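Local atomic coordinates of cGAS/DncV-like nucleotidyltransferase in E. coli homolog (Elizabethkingia meningoseptica ATCC 13253 = NBRC 12535, PDB entry 6E0O), a protein that synthesises cyclic dinucleotide second messengers from nucleoside triphosphates as the signal-producing enzyme of a CBASS antiphage defence system. Residues 9-14 / 193-198; 221-226 / 245-250. All blocks are in the same frame, centred on the assembly; numbering follows the deposited sequence.

Interaction 1 of 2, residues 9-14 / 193-198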
loop_
_atom_site.group_PDB
_atom_site.type_symbol
_atom_site.label_atom_id
_atom_site.label_comp_id
_atom_site.label_asym_id
_atom_site.label_seq_id
_atom_site.Cartn_x
_atom_site.Cartn_y
_atom_site.Cartn_z
ATOM N N ILE A 9 -6.083 16.749 12.272
ATOM C CA ILE A 9 -6.548 17.096 10.932
ATOM C C ILE A 9 -5.360 17.298 10.000
ATOM O O ILE A 9 -5.349 16.809 8.864
ATOM C CB ILE A 9 -7.464 18.333 10.979
ATOM C CG1 ILE A 9 -8.757 17.990 11.732
ATOM C CG2 ILE A 9 -7.758 18.825 9.568
ATOM C CD1 ILE A 9 -9.621 19.193 12.055
ATOM N N ASN A 10 -4.340 18.024 10.460
ATOM C CA ASN A 10 -3.178 18.259 9.609
ATOM C C ASN A 10 -2.507 16.950 9.219
ATOM O O ASN A 10 -2.142 16.751 8.054
ATOM C CB ASN A 10 -2.180 19.178 10.314
ATOM C CG ASN A 10 -2.723 20.576 10.531
ATOM O OD1 ASN A 10 -3.723 20.964 9.933
ATOM N ND2 ASN A 10 -2.053 21.344 11.384
ATOM N N TRP A 11 -2.348 16.041 10.179
ATOM C CA TRP A 11 -1.719 14.762 9.890
ATOM C C TRP A 11 -2.567 13.879 8.990
ATOM O O TRP A 11 -2.047 12.916 8.415
ATOM C CB TRP A 11 -1.511 13.983 11.178
ATOM C CG TRP A 11 -0.356 14.404 11.997
ATOM C CD1 TRP A 11 0.670 15.230 11.638
ATOM C CD2 TRP A 11 -0.100 14.002 13.335
ATOM N NE1 TRP A 11 1.558 15.358 12.680
ATOM C CE2 TRP A 11 1.104 14.610 13.734
ATOM C CE3 TRP A 11 -0.763 13.165 14.232
ATOM C CZ2 TRP A 11 1.641 14.425 15.003
ATOM C CZ3 TRP A 11 -0.229 12.982 15.482
ATOM C CH2 TRP A 11 0.964 13.602 15.858
ATOM N N SER A 12 -3.860 14.147 8.898
ATOM C CA SER A 12 -4.750 13.314 8.115
ATOM C C SER A 12 -4.715 13.643 6.633
ATOM O O SER A 12 -5.354 12.936 5.853
ATOM C CB SER A 12 -6.183 13.459 8.625
ATOM O OG SER A 12 -6.738 14.681 8.183
ATOM N N ARG A 13 -4.009 14.697 6.232
ATOM C CA ARG A 13 -4.020 15.126 4.841
ATOM C C ARG A 13 -2.994 14.357 4.011
ATOM O O ARG A 13 -1.910 14.036 4.498
ATOM C CB ARG A 13 -3.708 16.622 4.764
ATOM C CG ARG A 13 -4.736 17.502 5.471
ATOM C CD ARG A 13 -6.040 17.480 4.690
ATOM N NE ARG A 13 -7.113 18.287 5.268
ATOM C CZ ARG A 13 -8.118 17.801 5.993
ATOM N NH1 ARG A 13 -8.192 16.498 6.270
ATOM N NH2 ARG A 13 -9.054 18.625 6.447
ATOM N N PRO A 14 -3.299 14.082 2.739
ATOM C CA PRO A 14 -2.276 13.511 1.855
ATOM C C PRO A 14 -1.147 14.510 1.679
ATOM O O PRO A 14 -1.372 15.719 1.584
ATOM C CB PRO A 14 -3.011 13.285 0.527
ATOM C CG PRO A 14 -4.432 13.522 0.783
ATOM C CD PRO A 14 -4.564 14.351 2.036
ATOM N N VAL A 193 -6.167 6.246 8.464
ATOM C CA VAL A 193 -4.992 5.522 7.983
ATOM C C VAL A 193 -3.794 6.458 7.932
ATOM O O VAL A 193 -2.693 6.120 8.386
ATOM C CB VAL A 193 -5.266 4.897 6.605
ATOM C CG1 VAL A 193 -3.962 4.417 5.956
ATOM C CG2 VAL A 193 -6.259 3.758 6.707
ATOM N N ARG A 194 -3.985 7.647 7.353
ATOM C CA ARG A 194 -2.875 8.586 7.237
ATOM C C ARG A 194 -2.347 8.995 8.608
ATOM O O ARG A 194 -1.131 9.063 8.812
ATOM C CB ARG A 194 -3.285 9.791 6.398
ATOM C CG ARG A 194 -3.557 9.417 4.954
ATOM C CD ARG A 194 -3.878 10.673 4.128
ATOM N NE ARG A 194 -4.712 10.357 2.977
ATOM C CZ ARG A 194 -5.949 10.805 2.780
ATOM N NH1 ARG A 194 -6.533 11.628 3.647
ATOM N NH2 ARG A 194 -6.606 10.436 1.696
ATOM N N ILE A 195 -3.236 9.281 9.562
ATOM C CA ILE A 195 -2.769 9.637 10.903
ATOM C C ILE A 195 -1.914 8.518 11.482
ATOM O O ILE A 195 -0.846 8.756 12.051
ATOM C CB ILE A 195 -3.951 9.968 11.831
ATOM C CG1 ILE A 195 -4.605 11.285 11.439
ATOM C CG2 ILE A 195 -3.476 10.016 13.284
ATOM C CD1 ILE A 195 -5.964 11.498 12.082
ATOM N N LEU A 196 -2.388 7.280 11.373
ATOM C CA LEU A 196 -1.646 6.162 11.938
ATOM C C LEU A 196 -0.331 5.917 11.205
ATOM O O LEU A 196 0.636 5.479 11.829
ATOM C CB LEU A 196 -2.525 4.911 11.983
ATOM C CG LEU A 196 -3.663 5.006 13.009
ATOM C CD1 LEU A 196 -4.587 3.801 12.861
ATOM C CD2 LEU A 196 -3.165 5.082 14.433
ATOM N N LYS A 197 -0.272 6.193 9.897
ATOM C CA LYS A 197 1.007 6.131 9.192
ATOM C C LYS A 197 1.970 7.199 9.703
ATOM O O LYS A 197 3.171 6.944 9.854
ATOM C CB LYS A 197 0.791 6.250 7.679
ATOM C CG LYS A 197 0.146 5.009 7.055
ATOM C CD LYS A 197 -0.077 5.149 5.555
ATOM C CE LYS A 197 1.217 5.203 4.775
ATOM N NZ LYS A 197 0.966 5.079 3.308
ATOM N N VAL A 198 1.469 8.408 9.965
ATOM C CA VAL A 198 2.316 9.445 10.551
ATOM C C VAL A 198 2.863 8.985 11.896
ATOM O O VAL A 198 4.057 9.121 12.182
ATOM C CB VAL A 198 1.533 10.758 10.690
ATOM C CG1 VAL A 198 2.276 11.735 11.606
ATOM C CG2 VAL A 198 1.284 11.379 9.334
#

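Interaction 2 of 2, residues 221-226 / 245-250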
loop_
_atom_site.group_PDB
_atom_site.type_symbol
_atom_site.label_atom_id
_atom_site.label_comp_id
_atom_site.label_asym_id
_atom_site.label_seq_id
_atom_site.Cartn_x
_atom_site.Cartn_y
_atom_site.Cartn_z
ATOM N N CYS A 221 -5.392 -2.309 6.269
ATOM C CA CYS A 221 -6.312 -3.414 6.516
ATOM C C CYS A 221 -6.897 -3.348 7.922
ATOM O O CYS A 221 -8.084 -3.624 8.111
ATOM C CB CYS A 221 -5.603 -4.751 6.302
ATOM S SG CYS A 221 -5.140 -5.134 4.586
ATOM N N LEU A 222 -6.083 -3.001 8.925
ATOM C CA LEU A 222 -6.599 -2.923 10.289
ATOM C C LEU A 222 -7.719 -1.898 10.381
ATOM O O LEU A 222 -8.792 -2.183 10.922
ATOM C CB LEU A 222 -5.490 -2.556 11.268
ATOM C CG LEU A 222 -4.394 -3.599 11.474
ATOM C CD1 LEU A 222 -3.257 -2.977 12.283
ATOM C CD2 LEU A 222 -4.934 -4.837 12.146
ATOM N N VAL A 223 -7.482 -0.684 9.878
ATOM C CA VAL A 223 -8.504 0.351 9.985
ATOM C C VAL A 223 -9.730 -0.028 9.161
ATOM O O VAL A 223 -10.860 0.319 9.524
ATOM C CB VAL A 223 -7.924 1.725 9.598
ATOM C CG1 VAL A 223 -8.966 2.806 9.777
ATOM C CG2 VAL A 223 -6.686 2.042 10.429
ATOM N N TYR A 224 -9.529 -0.748 8.060
ATOM C CA TYR A 224 -10.629 -1.139 7.192
ATOM C C TYR A 224 -11.654 -1.977 7.943
ATOM O O TYR A 224 -12.849 -1.926 7.628
ATOM C CB TYR A 224 -10.085 -1.925 5.982
ATOM C CG TYR A 224 -11.172 -2.325 5.010
ATOM C CD1 TYR A 224 -11.675 -1.409 4.103
ATOM C CD2 TYR A 224 -11.723 -3.600 5.019
ATOM C CE1 TYR A 224 -12.692 -1.749 3.235
ATOM C CE2 TYR A 224 -12.732 -3.944 4.156
ATOM C CZ TYR A 224 -13.207 -3.021 3.267
ATOM O OH TYR A 224 -14.219 -3.369 2.407
ATOM N N ASN A 225 -11.214 -2.761 8.923
ATOM C CA ASN A 225 -12.107 -3.651 9.654
ATOM C C ASN A 225 -12.823 -2.970 10.812
ATOM O O ASN A 225 -13.668 -3.603 11.459
ATOM C CB ASN A 225 -11.346 -4.893 10.131
ATOM C CG ASN A 225 -11.070 -5.872 9.000
ATOM O OD1 ASN A 225 -11.823 -6.821 8.783
ATOM N ND2 ASN A 225 -9.987 -5.644 8.269
ATOM N N VAL A 226 -12.529 -1.706 11.076
ATOM C CA VAL A 226 -13.301 -0.961 12.078
ATOM C C VAL A 226 -14.651 -0.629 11.493
ATOM O O VAL A 226 -14.724 -0.055 10.385
ATOM C CB VAL A 226 -12.544 0.312 12.477
ATOM C CG1 VAL A 226 -13.389 1.160 13.424
ATOM C CG2 VAL A 226 -11.209 -0.031 13.112
ATOM N N VAL A 245 -9.094 1.883 19.926
ATOM C CA VAL A 245 -9.706 0.991 20.909
ATOM C C VAL A 245 -10.308 -0.228 20.222
ATOM O O VAL A 245 -10.164 -1.363 20.695
ATOM C CB VAL A 245 -10.763 1.744 21.738
ATOM C CG1 VAL A 245 -11.563 0.765 22.602
ATOM C CG2 VAL A 245 -10.109 2.806 22.602
ATOM N N LYS A 246 -10.993 -0.023 19.093
ATOM C CA LYS A 246 -11.636 -1.146 18.418
ATOM C C LYS A 246 -10.610 -2.167 17.934
ATOM O O LYS A 246 -10.780 -3.374 18.140
ATOM C CB LYS A 246 -12.492 -0.643 17.257
ATOM C CG LYS A 246 -13.176 -1.744 16.454
ATOM C CD LYS A 246 -14.047 -2.650 17.295
ATOM C CE LYS A 246 -14.889 -3.582 16.427
ATOM N NZ LYS A 246 -15.377 -4.770 17.200
ATOM N N ILE A 247 -9.538 -1.709 17.281
ATOM C CA ILE A 247 -8.528 -2.648 16.796
ATOM C C ILE A 247 -7.875 -3.368 17.970
ATOM O O ILE A 247 -7.705 -4.589 17.958
ATOM C CB ILE A 247 -7.490 -1.926 15.918
ATOM C CG1 ILE A 247 -8.151 -1.369 14.661
ATOM C CG2 ILE A 247 -6.351 -2.869 15.542
ATOM C CD1 ILE A 247 -7.317 -0.334 13.929
ATOM N N TYR A 248 -7.488 -2.612 18.996
ATOM C CA TYR A 248 -6.853 -3.180 20.181
ATOM C C TYR A 248 -7.715 -4.277 20.781
ATOM O O TYR A 248 -7.245 -5.397 21.010
ATOM C CB TYR A 248 -6.615 -2.032 21.156
ATOM C CG TYR A 248 -5.952 -2.294 22.476
ATOM C CD1 TYR A 248 -6.689 -2.700 23.575
ATOM C CD2 TYR A 248 -4.611 -2.010 22.664
ATOM C CE1 TYR A 248 -6.094 -2.870 24.815
ATOM C CE2 TYR A 248 -4.016 -2.168 23.897
ATOM C CZ TYR A 248 -4.760 -2.601 24.971
ATOM O OH TYR A 248 -4.161 -2.736 26.197
ATOM N N GLU A 249 -8.994 -3.980 21.018
ATOM C CA GLU A 249 -9.882 -4.969 21.612
ATOM C C GLU A 249 -10.090 -6.150 20.673
ATOM O O GLU A 249 -10.083 -7.309 21.111
ATOM C CB GLU A 249 -11.212 -4.318 21.998
ATOM C CG GLU A 249 -11.077 -3.333 23.151
ATOM C CD GLU A 249 -12.401 -2.759 23.610
ATOM O OE1 GLU A 249 -13.443 -3.115 23.023
ATOM O OE2 GLU A 249 -12.391 -1.940 24.554
ATOM N N ASP A 250 -10.250 -5.880 19.374
ATOM C CA ASP A 250 -10.420 -6.963 18.410
ATOM C C ASP A 250 -9.219 -7.901 18.413
ATOM O O ASP A 250 -9.377 -9.114 18.247
ATOM C CB ASP A 250 -10.641 -6.395 17.007
ATOM C CG ASP A 250 -12.055 -5.921 16.775
ATOM O OD1 ASP A 250 -12.963 -6.222 17.589
ATOM O OD2 ASP A 250 -12.259 -5.239 15.758
HETATM O O HOH W 1 -14.063 -5.189 13.836
#

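Interaction 1 of 2, residues 9-14 / 193-198
Val198 CG1 stands anti to its backbone N (chi1 166°), and Trp11 CG lies anti to its own carbonyl carbon (chi1 -78°); the turn about the CB-CG bond of Trp11 then sets one face of the indole towards the methyl. The result is a CH-pi contact: CG1 sits 3.6 Å from the centroid of the five-membered ring of Trp11, only 4° off the ring normal. A branched valine suits the place because it offers one methyl to a flat partner, while Ile195 CG2 lies at the indole edge. Ile195 CG1 also packs against Ser12 CB at 3.9 Å. Here the N-terminal helix 5-11 of this CD-NTase packs on helix 188-205 of the helical part that accompanies the nucleotidyltransferase sheet. Arg194 NH1 donates to Ser12 O at 2.8 Å, nearly along the C=O axis and close to the guanidinium plane. Over the centre of that plane lies Pro14 CG, 3.7 Å from Arg194 CZ, so the flat cation is gripped at its edge and on one face. Arg194 NE binds Asn53 O as well, which ties the residue to the loop after helix 48-52. Ser12 OG turns back on its own segment, donating to Ile9 O at 2.6 Å, an acceptor it shares with Ser12 N.

Interaction 2 of 2, residues 221-226 / 245-250
Ile247 reaches across from helix 236-252 and meets the end of helix 216-224 with its longer branch. CD1 touches Leu222 CB at 3.9 Å and comes equally near the backbone of that residue, lying 3.8 Å from Leu222 O. Val223 adds a more distant methyl contact through CG2, while Val226 CG2 rests 3.7 Å from Ile247 CG1. The isoleucine crosses both Leu222 and Val226 at about a right angle. Its CG1 is anti to the carbonyl carbon (chi1 -64°), and CD1, the end of this longer branch, meets Leu222 and Val223 while CG1 meets Val226; an isoleucine suits the place because one residue offers a branch long enough to touch all three. Leucine and valine answer with compact aliphatic groups, and the side chains of this inner shell are all apolar.

Beside it, Val226 CG1 approaches the aliphatic part of Lys246, whose CG is 4.2 Å away. The amine of Lys246 leads away from this contact and forms a salt bridge one helical turn on, where NZ lies 2.8 Å from Asp250 OD1 and meets its syn lone pair. The other carboxylate oxygen, Asp250 OD2, accepts a 2.6 Å hydrogen bond from a water that also donates to Asn225 O, giving the two segments a polar bridge. Asp250 OD2 has a further partner in Tyr257 OH. Asn225 is itself anchored: its ND2 donates to Cys221 O over 2.8 Å and also binds Thr258 O.

Farther out, helix 275-289 packs on the same residues, with Ala278 against Leu222 and Met282 against Ile247, while Val223 faces helix 188-205. The arrangement is that of an all-helical bundle, the helical half that accompanies the nucleotidyltransferase core in CD-NTases, packed here through the C-terminal turn of helix 216-224 and the residues that follow.

From the N terminus, helix 5-11 and the residues after it enter interaction 1 first. The chain then runs through the nucleotidyltransferase sheet, which includes strands 42-47, 62-68 and 135-147, before helix 188-205 returns to close this long loop of 178 intervening residues. Interaction 2 opens afterwards on helix 216-224 and closes only 18 residues later on helix 236-252, so the two loops follow in series, neither nested nor crossed. Their centres lie about 17 Å apart, yet they touch directly: Leu196 CD1 is 3.7 Å from Val223 CG2. Successive helices 188-205 and 216-224 thereby join the N-terminal helix to the C-terminal part of the helical bundle.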